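Local structure of odorant binding protein ASP5 (Apis mellifera, 3R72) at residues Ser18-Ile23 against Gln45-Cys50; Asp40-Gln45 against Asp99-Thr104. The protein probably binds and carries small hydrophobic odorant molecules in the antennae of the honeybee. All blocks are in the same frame, centred on the assembly; numbering follows the deposited sequence. Where two conformers were deposited one is given.

Contact 1. Residues Ser18-Ile23 against Gln45-Cys50; sequences SCLQKI and QCYTTC
Cys46 meets helix 5-23 through its CB, which lies 4.3 Å from Ile23 CD1, the tip of the longer branch of that isoleucine. Its sulfur serves another helix, being joined to Cys101 of helix 100-114. Tyr47 follows and meets Ile23, Cys19 and Leu20. Its backbone takes Ile23 CG1 at 4.1 Å from Tyr47 CA, while its ring lies beside Cys19 and Leu20. CG is anti to the backbone N (chi1 171°), and from there the ring reaches the side chains of helix 5-23. Tyr47 CE1 comes to 3.6 Å from Cys19 CB, an oblique approach, whereas Leu20 N sits at the ring edge, near its plane, 4.0 Å from the same CE1. The Leu20 and Tyr47 side chains cross obliquely, with CD2 as the touching methyl. Beyond the ring, Tyr47 OH hydrogen-bonds Pro122 OXT, the terminal carboxylate of a chain end that lines a ligand pocket. Cys50 closes the contact covalently: its SG, anti to its own backbone N, bonds Cys19 SG at 2.1 Å. The C-S-S-C torsion of -86° is close to the relaxed value for a disulfide and left-handed in sense. Cys50 CB also stands 3.8 Å from Cys19 CB. Ile23 CG1 also packs near Cys50 CB, and the extended Lys22 chain brings CD to 4.2 Å from Cys50 SG. No hydrogen bond joins the two segments; the disulfide and apolar packing hold helices whose directions differ by 136°. Linking the first cysteine to the third, Cys19-Cys50 is the first of the three interlocked disulfides of the classic insect odorant-binding protein fold.

Contact 2. Residues Asp40-Gln45 against Asp99-Thr104; sequences DDHDLQ and DDCQKT
A capping box formed by Asp99 and Gln102 starts helix 100-114, and His42, in the first turn of helix 42-54, binds to it. His42 and Asp99 reach toward each other tip to tip. His42 NE2 donates to Asp99 OD1 at 2.7 Å, in the ring plane and on the syn lone pair, nearly straight at 161°. The ring and carboxylate planes lie 56° apart. Asp99 OD2 accepts from Gln102 N at 2.9 Å, and Asp99 N donates back to Gln102 OE1 at 2.8 Å. One carboxylate thus caps a helix and grips the histidine; it may favour a protonated imidazole, though the helix end it caps would temper that. Deeper in, the helices come close at Gln45 and Cys101: Gln45 CB lies 3.4 Å from Cys101 O and 3.8 Å from Cys101 CB. Gln45 OE1 and Gln102 NE2 are bridged by a water that donates to OE1 at 2.7 Å, their amide planes being 62° apart. Gln45 NE2 holds Asp40 OD2 at 3.2 Å. Cys101 SG sits obliquely near the His42 ring. These contacts flank Cys46-Cys101, the second-to-fifth cysteine bridge characteristic of the six-cysteine insect odorant-binding protein fold.

From the N terminus, helix 5-23 ends in the first segment of contact 1, and the chain runs through helix 27-32 before returning in helix 42-54, where 45-50 closes that loop. Contact 2 starts at 40-45, inside the same loop, and closes a much longer one at 99-104, after the 58-63 hairpin and helices 65-75 and 81-91. The two contacts therefore cross along the chain and share Gln45. Helix 42-54 stands in the middle, tied to helix 5-23 by contact 1 and to helix 100-114 by contact 2. Cys46-Cys101 joins the contacts covalently, Thr49 and Thr104 probably add a hydrogen bond, and Cys91-Cys110 completes the disulfide set.

Contact 1. Residues Ser18-Ile23 against Gln45-Cys50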
loop_
_atom_site.group_PDB
_atom_site.type_symbol
_atom_site.label_atom_id
_atom_site.label_comp_id
_atom_site.label_asym_id
_atom_site.label_seq_id
_atom_site.Cartn_x
_atom_site.Cartn_y
_atom_site.Cartn_z
ATOM N N SER A 18 6.113 -9.218 9.533
ATOM C CA SER A 18 7.139 -8.358 10.111
ATOM C C SER A 18 6.532 -7.093 10.695
ATOM O O SER A 18 6.752 -6.745 11.849
ATOM C CB SER A 18 8.152 -7.970 9.038
ATOM O OG SER A 18 9.140 -7.093 9.549
ATOM N N CYS A 19 5.768 -6.382 9.872
ATOM C CA CYS A 19 5.198 -5.108 10.316
ATOM C C CYS A 19 4.128 -5.274 11.425
ATOM O O CYS A 19 4.028 -4.419 12.312
ATOM C CB CYS A 19 4.681 -4.327 9.105
ATOM S SG CYS A 19 5.977 -3.652 8.018
ATOM N N LEU A 20 3.324 -6.343 11.376
ATOM C CA LEU A 20 2.298 -6.582 12.417
ATOM C C LEU A 20 2.940 -6.720 13.781
ATOM O O LEU A 20 2.416 -6.232 14.789
ATOM C CB LEU A 20 1.469 -7.847 12.164
ATOM C CG LEU A 20 0.311 -7.832 11.169
ATOM C CD1 LEU A 20 -0.319 -9.208 11.048
ATOM C CD2 LEU A 20 -0.752 -6.784 11.512
ATOM N N GLN A 21 4.065 -7.425 13.808
ATOM C CA GLN A 21 4.815 -7.682 15.031
ATOM C C GLN A 21 5.424 -6.379 15.554
ATOM O O GLN A 21 5.338 -6.082 16.742
ATOM C CB GLN A 21 5.903 -8.719 14.762
ATOM N N LYS A 22 6.035 -5.606 14.654
ATOM C CA LYS A 22 6.708 -4.348 15.005
ATOM C C LYS A 22 5.737 -3.262 15.513
ATOM O O LYS A 22 5.999 -2.571 16.512
ATOM C CB LYS A 22 7.466 -3.843 13.783
ATOM C CG LYS A 22 8.098 -2.480 13.907
ATOM C CD LYS A 22 9.011 -2.225 12.714
ATOM C CE LYS A 22 9.733 -0.892 12.831
ATOM N NZ LYS A 22 10.509 -0.586 11.593
ATOM N N ILE A 23 4.615 -3.128 14.813
ATOM C CA ILE A 23 3.594 -2.126 15.133
ATOM C C ILE A 23 2.582 -2.579 16.217
ATOM O O ILE A 23 1.909 -1.737 16.820
ATOM C CB ILE A 23 2.882 -1.675 13.836
ATOM C CG1 ILE A 23 3.889 -1.082 12.839
ATOM C CG2 ILE A 23 1.786 -0.649 14.129
ATOM C CD1 ILE A 23 4.701 0.075 13.384
ATOM N N GLN A 45 -2.264 3.382 10.708
ATOM C CA GLN A 45 -1.585 4.311 9.814
ATOM C C GLN A 45 -0.094 3.988 9.738
ATOM O O GLN A 45 0.491 3.890 8.652
ATOM C CB GLN A 45 -1.835 5.745 10.276
ATOM C CG GLN A 45 -3.299 6.145 10.154
ATOM C CD GLN A 45 -3.679 7.429 10.840
ATOM O OE1 GLN A 45 -2.902 8.026 11.578
ATOM N NE2 GLN A 45 -4.905 7.865 10.588
ATOM N N CYS A 46 0.532 3.775 10.888
ATOM C CA CYS A 46 1.964 3.465 10.899
ATOM C C CYS A 46 2.294 2.104 10.297
ATOM O O CYS A 46 3.376 1.948 9.736
ATOM C CB CYS A 46 2.529 3.610 12.302
ATOM S SG CYS A 46 2.500 5.346 12.918
ATOM N N TYR A 47 1.363 1.155 10.349
ATOM C CA TYR A 47 1.539 -0.106 9.631
ATOM C C TYR A 47 1.707 0.160 8.131
ATOM O O TYR A 47 2.568 -0.440 7.482
ATOM C CB TYR A 47 0.380 -1.073 9.924
ATOM C CG TYR A 47 0.384 -2.295 9.048
ATOM C CD1 TYR A 47 1.061 -3.455 9.412
ATOM C CD2 TYR A 47 -0.263 -2.279 7.825
ATOM C CE1 TYR A 47 1.090 -4.558 8.566
ATOM C CE2 TYR A 47 -0.241 -3.378 6.986
ATOM C CZ TYR A 47 0.434 -4.513 7.367
ATOM O OH TYR A 47 0.478 -5.610 6.540
ATOM N N THR A 48 0.886 1.045 7.571
ATOM C CA THR A 48 1.019 1.334 6.151
ATOM C C THR A 48 2.383 1.900 5.817
ATOM O O THR A 48 2.952 1.583 4.776
ATOM C CB THR A 48 -0.121 2.199 5.563
ATOM O OG1 THR A 48 -0.081 3.547 6.046
ATOM C CG2 THR A 48 -1.486 1.568 5.809
ATOM N N THR A 49 2.909 2.750 6.690
ATOM C CA THR A 49 4.236 3.297 6.475
ATOM C C THR A 49 5.314 2.213 6.548
ATOM O O THR A 49 6.256 2.224 5.762
ATOM C CB THR A 49 4.561 4.402 7.492
ATOM O OG1 THR A 49 3.420 5.253 7.644
ATOM C CG2 THR A 49 5.787 5.214 7.054
ATOM N N CYS A 50 5.172 1.298 7.498
ATOM C CA CYS A 50 6.107 0.199 7.649
ATOM C C CYS A 50 6.197 -0.606 6.349
ATOM O O CYS A 50 7.300 -0.894 5.856
ATOM C CB CYS A 50 5.684 -0.686 8.834
ATOM S SG CYS A 50 6.752 -2.107 9.184
#

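Contact 2. Residues Asp40-Gln45 against Asp99-Thr104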
loop_
_atom_site.group_PDB
_atom_site.type_symbol
_atom_site.label_atom_id
_atom_site.label_comp_id
_atom_site.label_asym_id
_atom_site.label_seq_id
_atom_site.Cartn_x
_atom_site.Cartn_y
_atom_site.Cartn_z
ATOM N N ASP A 40 -9.587 6.070 11.974
ATOM C CA ASP A 40 -8.529 7.034 12.257
ATOM C C ASP A 40 -7.637 6.511 13.378
ATOM O O ASP A 40 -7.568 7.079 14.466
ATOM C CB ASP A 40 -9.147 8.383 12.617
ATOM C CG ASP A 40 -8.127 9.467 12.757
ATOM O OD1 ASP A 40 -8.229 10.218 13.749
ATOM O OD2 ASP A 40 -7.225 9.557 11.895
ATOM N N ASP A 41 -6.941 5.419 13.089
ATOM C CA ASP A 41 -6.170 4.645 14.053
ATOM C C ASP A 41 -4.705 4.819 13.706
ATOM O O ASP A 41 -4.239 4.317 12.690
ATOM C CB ASP A 41 -6.605 3.177 13.964
ATOM C CG ASP A 41 -5.909 2.278 14.950
ATOM O OD1 ASP A 41 -4.709 2.470 15.187
ATOM O OD2 ASP A 41 -6.558 1.349 15.465
ATOM N N HIS A 42 -3.970 5.569 14.524
ATOM C CA HIS A 42 -2.604 5.916 14.198
ATOM C C HIS A 42 -1.703 4.688 14.074
ATOM O O HIS A 42 -0.760 4.706 13.298
ATOM C CB HIS A 42 -2.051 6.924 15.208
ATOM C CG HIS A 42 -0.780 7.576 14.768
ATOM N ND1 HIS A 42 0.450 7.185 15.239
ATOM C CD2 HIS A 42 -0.549 8.598 13.912
ATOM C CE1 HIS A 42 1.390 7.934 14.686
ATOM N NE2 HIS A 42 0.809 8.806 13.883
ATOM N N ASP A 43 -1.998 3.623 14.809
ATOM C CA ASP A 43 -1.195 2.412 14.685
ATOM C C ASP A 43 -1.384 1.740 13.326
ATOM O O ASP A 43 -0.414 1.325 12.705
ATOM C CB ASP A 43 -1.471 1.468 15.844
ATOM C CG ASP A 43 -1.067 2.071 17.169
ATOM O OD1 ASP A 43 -0.028 2.763 17.222
ATOM O OD2 ASP A 43 -1.790 1.858 18.161
ATOM N N LEU A 44 -2.621 1.661 12.851
ATOM C CA LEU A 44 -2.860 1.162 11.502
ATOM C C LEU A 44 -2.196 2.072 10.477
ATOM O O LEU A 44 -1.603 1.595 9.498
ATOM C CB LEU A 44 -4.357 1.007 11.227
ATOM C CG LEU A 44 -4.716 0.478 9.846
ATOM C CD1 LEU A 44 -4.088 -0.870 9.542
ATOM C CD2 LEU A 44 -6.242 0.446 9.699
ATOM N N GLN A 45 -2.264 3.382 10.708
ATOM C CA GLN A 45 -1.585 4.311 9.814
ATOM C C GLN A 45 -0.094 3.988 9.738
ATOM O O GLN A 45 0.491 3.890 8.652
ATOM C CB GLN A 45 -1.835 5.745 10.276
ATOM C CG GLN A 45 -3.299 6.145 10.154
ATOM C CD GLN A 45 -3.679 7.429 10.840
ATOM O OE1 GLN A 45 -2.902 8.026 11.578
ATOM N NE2 GLN A 45 -4.905 7.865 10.588
ATOM N N ASP A 99 1.789 13.609 9.650
ATOM C CA ASP A 99 3.011 12.846 9.825
ATOM C C ASP A 99 3.123 11.743 8.766
ATOM O O ASP A 99 2.215 11.567 7.944
ATOM C CB ASP A 99 3.188 12.342 11.274
ATOM C CG ASP A 99 2.234 11.237 11.685
ATOM O OD1 ASP A 99 2.173 10.962 12.903
ATOM O OD2 ASP A 99 1.587 10.616 10.845
ATOM N N ASP A 100 4.250 11.032 8.732
ATOM C CA ASP A 100 4.446 10.033 7.678
ATOM C C ASP A 100 3.364 8.965 7.690
ATOM O O ASP A 100 2.929 8.508 6.626
ATOM C CB ASP A 100 5.803 9.352 7.793
ATOM C CG ASP A 100 6.965 10.284 7.497
ATOM O OD1 ASP A 100 6.743 11.409 7.013
ATOM O OD2 ASP A 100 8.104 9.858 7.751
ATOM N N CYS A 101 2.935 8.573 8.884
ATOM C CA CYS A 101 1.895 7.560 9.038
ATOM C C CYS A 101 0.582 8.041 8.425
ATOM O O CYS A 101 -0.109 7.297 7.730
ATOM C CB CYS A 101 1.709 7.188 10.517
ATOM S SG CYS A 101 3.196 6.527 11.319
ATOM N N GLN A 102 0.218 9.276 8.721
ATOM C CA GLN A 102 -0.988 9.865 8.172
ATOM C C GLN A 102 -0.903 9.992 6.652
ATOM O O GLN A 102 -1.864 9.694 5.954
ATOM C CB GLN A 102 -1.240 11.218 8.845
ATOM C CG GLN A 102 -1.593 11.054 10.312
ATOM C CD GLN A 102 -1.547 12.335 11.123
ATOM O OE1 GLN A 102 -0.737 13.219 10.892
ATOM N NE2 GLN A 102 -2.391 12.402 12.131
ATOM N N LYS A 103 0.259 10.389 6.135
ATOM C CA LYS A 103 0.426 10.546 4.697
ATOM C C LYS A 103 0.270 9.226 3.954
ATOM O O LYS A 103 -0.472 9.147 2.974
ATOM C CB LYS A 103 1.778 11.153 4.376
ATOM C CG LYS A 103 1.921 12.618 4.763
ATOM C CD LYS A 103 3.199 13.215 4.175
ATOM C CE LYS A 103 3.400 14.646 4.609
ATOM N NZ LYS A 103 4.817 15.093 4.483
ATOM N N THR A 104 0.985 8.191 4.378
ATOM C CA THR A 104 0.871 6.924 3.672
ATOM C C THR A 104 -0.538 6.357 3.782
ATOM O O THR A 104 -1.056 5.802 2.816
ATOM C CB THR A 104 1.927 5.881 4.100
ATOM O OG1 THR A 104 1.785 5.560 5.486
ATOM C CG2 THR A 104 3.311 6.387 3.842
HETATM O O HOH W 1 -5.356 11.161 11.089
HETATM O O HOH W 2 -3.741 9.954 13.309
#